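PDB 3O8S: ADP-ribose pyrophosphatase from Streptococcus suis, which hydrolyses the pyrophosphate bond of ADP-ribose, as a member of the Nudix hydrolase family, whose enzymes generally cleave nucleoside diphosphates linked to another group. Local coordinates for the interface of chains A and B. Numbering follows the deposited sequence. Chains: chain A/B, ADP-ribose pyrophosphatase.

Contacts 1 and 2 are neighbouring patches of one two-fold symmetric interface between chains A and B, their C-alpha centres about 7 Å apart. Both involve A:Gln125 and A:Arg126 of strand 120-132, met by the C-terminal segment of chain B with B:Glu202 and B:Phe205; contact 2 adds B:Ile130 of the partner's own strand 120-132. Contact 1 is polar, a charged pair with water beside it; contact 2 is mainly apolar, an aromatic ring among aliphatic side chains. One crossing tail thus brings the strand a carboxylate and a phenyl ring, and symmetry repeats the exchange, which suggests a dimer joined by swapped C-terminal ends.

Contact 1: the interface of chains A and B. Residues chain A 125-126, 201; chain B 201-202.
A polar, salt-bridged patch of the two-fold symmetric interface between the two copies in the deposited assembly, probably a dimer, joins A:Arg126 of strand 120-132 to B:Glu202 in the C-terminal loop of the partner, tying the tail of one subunit to the strand of the other. The guanidinium offers its side to the carboxylate, with one nitrogen for each oxygen. NE of A:Arg126 donates to OE2 of B:Glu202 at 2.8 Å, in the guanidinium plane and on the syn lone pair of the oxygen. NH2 of A:Arg126 donates to OE1 of B:Glu202, also at 2.8 Å, forming the salt bridge; this bond reaches the syn side but lies 21° out of the carboxylate plane. The guanidinium and carboxylate planes stand 32° apart instead of being coplanar, though both bonds remain fairly straight.

Bends in the two chains suit this side-on meeting. A:Arg126 turns at chi3 (-73°), which directs the NE edge toward the partner, while B:Glu202 turns at chi2 and brings its carboxylate across the arginine side chain at about a right angle. Within chain A, CB of A:Trp201 lies 3.3 Å above the centre of the A:Arg126 guanidinium plane and packs on one face, leaving the edge to the acid. Arginine suits this place because its planar group can use an edge for paired bonds while a face packs against carbon.

Water 1 extends the network: it lies 2.6 Å from OE1 of B:Glu202 and also bonds to the backbone N and O of A:Trp201. Its link to O of B:Trp201 is weak. The carbonyl oxygens of A:Trp201 and B:Trp201 approach to 3.0 Å, an unfavourable and doubtful meeting of two acceptors. Glutamate suits its position by reaching both the arginine and this water, and the paired bonds, repeated by symmetry, probably fix the C-terminal tails across this probable dimer.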
# COMPACT_ATOMS: atom_id res chain seq x y z
N GLN A 125 -3.69 10.52 5.99
CA GLN A 125 -4.91 10.03 6.58
C GLN A 125 -5.36 8.66 6.12
O GLN A 125 -5.79 7.85 6.93
CB GLN A 125 -6.02 11.05 6.25
CG GLN A 125 -7.24 10.98 7.13
CD GLN A 125 -8.11 12.19 6.94
OE1 GLN A 125 -8.05 13.14 7.71
NE2 GLN A 125 -8.96 12.18 5.93
N ARG A 126 -5.38 8.44 4.81
CA ARG A 126 -5.99 7.25 4.26
C ARG A 126 -5.26 6.83 3.02
O ARG A 126 -4.84 7.68 2.23
CB ARG A 126 -7.49 7.59 3.97
CG ARG A 126 -8.21 6.74 2.88
CD ARG A 126 -9.67 7.16 2.75
NE ARG A 126 -10.42 6.69 3.92
CZ ARG A 126 -11.69 6.96 4.18
NH1 ARG A 126 -12.38 7.75 3.37
NH2 ARG A 126 -12.28 6.44 5.25
N TRP A 201 -13.96 3.54 3.35
CA TRP A 201 -13.23 3.39 2.10
C TRP A 201 -12.52 2.06 2.02
O TRP A 201 -11.79 1.68 2.93
CB TRP A 201 -12.19 4.53 1.95
CG TRP A 201 -11.46 4.52 0.63
CD1 TRP A 201 -10.17 4.14 0.42
CD2 TRP A 201 -12.00 4.89 -0.65
NE1 TRP A 201 -9.87 4.23 -0.92
CE2 TRP A 201 -10.98 4.69 -1.60
CE3 TRP A 201 -13.25 5.39 -1.08
CZ2 TRP A 201 -11.17 4.94 -2.97
CZ3 TRP A 201 -13.45 5.61 -2.44
CH2 TRP A 201 -12.41 5.41 -3.36
N TRP B 201 -13.25 -1.58 6.36
CA TRP B 201 -11.89 -1.58 6.86
C TRP B 201 -11.13 -0.35 6.41
O TRP B 201 -11.09 -0.03 5.23
CB TRP B 201 -11.15 -2.85 6.37
CG TRP B 201 -9.76 -2.99 6.93
CD1 TRP B 201 -8.58 -2.79 6.27
CD2 TRP B 201 -9.41 -3.34 8.28
NE1 TRP B 201 -7.52 -2.98 7.12
CE2 TRP B 201 -8.00 -3.32 8.37
CE3 TRP B 201 -10.16 -3.70 9.43
CZ2 TRP B 201 -7.32 -3.60 9.56
CZ3 TRP B 201 -9.48 -3.96 10.61
CH2 TRP B 201 -8.08 -3.93 10.67
N GLU B 202 -10.44 0.28 7.36
CA GLU B 202 -9.55 1.40 7.11
C GLU B 202 -8.14 0.84 7.08
O GLU B 202 -7.62 0.46 8.12
CB GLU B 202 -9.70 2.49 8.20
CG GLU B 202 -9.04 3.80 7.79
CD GLU B 202 -9.77 4.60 6.72
OE1 GLU B 202 -10.98 4.37 6.50
OE2 GLU B 202 -9.11 5.45 6.07
O HOH W 1 -12.65 2.51 5.69

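Contact 2: the interface of chains A and B. Residues chain A 124-127, 130, 150; chain B 130, 203, 205.
Strand 120-132 of chain A, flanked by strand 145-157, receives the short C-terminal strand 204-205 and preceding loop of chain B, while strand 120-132 of chain B adds B:Ile130. B:Phe205 turns a face of its ring to A:Val127 and A:Ile150 and points its CE1 and CZ edge at the backbone of A:Gln125 and A:Arg126. CG2 of A:Val127 sits over that face, 3.9 Å from the ring centroid, in a CH-pi contact. With chi1 of B:Phe205 at 69°, its ring carbon CG stands between the backbone N and carbonyl carbon, and the ring extends toward A:Ala124 and A:Ile150.

At the rim, CE2 of B:Phe205 meets CB of A:Ala124 at 3.7 Å and CG2 of A:Ile150 at 3.8 Å. The small alanine lets the ring approach the strand, whereas the branched A:Ile150 packs against the same ring face as A:Val127, its CD1 toward CD2 and CE2 of the ring. A broad aromatic suits the tail because it can touch several such groups at once.

The same A:Val127 methyl, CG2, also meets CD1 of B:Ile130 at 3.5 Å, the two side chains approaching tip to tip. Valine's compact branching lets one methyl serve both neighbours. Water 2 adds a polar link, bonding to N of A:Val127 and to O of B:Thr203. Near the two-fold axis the two copies of Ile130 meet end on, CD1 of A:Ile130 lying 3.6 Å from CD1 of B:Ile130.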
# COMPACT_ATOMS: atom_id res chain seq x y z
N ALA A 124 -1.13 12.68 6.95
CA ALA A 124 -1.46 11.51 6.13
C ALA A 124 -2.65 10.82 6.77
O ALA A 124 -2.66 10.64 7.99
CB ALA A 124 -0.27 10.58 6.06
N GLN A 125 -3.69 10.52 5.99
CA GLN A 125 -4.91 10.03 6.58
C GLN A 125 -5.36 8.66 6.12
O GLN A 125 -5.79 7.85 6.93
CB GLN A 125 -6.02 11.05 6.25
CG GLN A 125 -7.24 10.98 7.13
CD GLN A 125 -8.11 12.19 6.94
OE1 GLN A 125 -8.05 13.14 7.71
NE2 GLN A 125 -8.96 12.18 5.93
N ARG A 126 -5.38 8.44 4.81
CA ARG A 126 -5.99 7.25 4.26
C ARG A 126 -5.26 6.83 3.02
O ARG A 126 -4.84 7.68 2.23
CB ARG A 126 -7.49 7.59 3.97
CG ARG A 126 -8.21 6.74 2.88
CD ARG A 126 -9.67 7.16 2.75
NE ARG A 126 -10.42 6.69 3.92
CZ ARG A 126 -11.69 6.96 4.18
NH1 ARG A 126 -12.38 7.75 3.37
NH2 ARG A 126 -12.28 6.44 5.25
N VAL A 127 -5.16 5.50 2.82
CA VAL A 127 -4.60 4.95 1.59
C VAL A 127 -5.77 4.88 0.60
O VAL A 127 -6.71 4.12 0.79
CB VAL A 127 -3.89 3.57 1.76
CG1 VAL A 127 -3.17 3.18 0.45
CG2 VAL A 127 -2.89 3.61 2.92
N ILE A 130 -3.14 1.61 -3.98
CA ILE A 130 -1.78 1.09 -4.21
C ILE A 130 -1.84 0.52 -5.61
O ILE A 130 -2.41 -0.54 -5.81
CB ILE A 130 -1.30 0.06 -3.16
CG1 ILE A 130 -1.53 0.55 -1.75
CG2 ILE A 130 0.15 -0.36 -3.38
CD1 ILE A 130 -2.29 -0.41 -1.03
N ILE A 150 -2.19 8.69 -1.20
CA ILE A 150 -2.52 8.93 0.19
C ILE A 150 -3.41 10.17 0.30
O ILE A 150 -3.04 11.25 -0.17
CB ILE A 150 -1.23 9.08 1.07
CG1 ILE A 150 -0.24 7.86 0.90
CG2 ILE A 150 -1.55 9.40 2.56
CD1 ILE A 150 -0.66 6.59 1.56
N ILE B 130 -0.11 -1.37 5.14
CA ILE B 130 1.15 -1.05 4.44
C ILE B 130 2.06 -0.54 5.54
O ILE B 130 1.88 0.58 6.00
CB ILE B 130 0.99 -0.04 3.27
CG1 ILE B 130 -0.14 -0.43 2.35
CG2 ILE B 130 2.29 0.18 2.51
CD1 ILE B 130 -1.06 0.65 2.23
N THR B 203 -7.51 0.80 5.87
CA THR B 203 -6.16 0.26 5.67
C THR B 203 -5.17 1.03 6.54
O THR B 203 -5.15 2.27 6.54
CB THR B 203 -5.84 0.29 4.18
OG1 THR B 203 -6.72 -0.63 3.53
CG2 THR B 203 -4.37 -0.01 3.88
N PHE B 205 -1.47 2.26 7.93
CA PHE B 205 -0.18 2.58 7.35
C PHE B 205 0.58 3.48 8.31
O PHE B 205 -0.04 4.11 9.17
CB PHE B 205 -0.35 3.20 5.94
CG PHE B 205 -0.96 4.58 5.86
CD1 PHE B 205 -2.32 4.77 6.11
CD2 PHE B 205 -0.20 5.67 5.48
CE1 PHE B 205 -2.90 6.04 6.02
CE2 PHE B 205 -0.78 6.96 5.39
CZ PHE B 205 -2.13 7.13 5.66
O HOH W 2 -6.46 3.92 4.96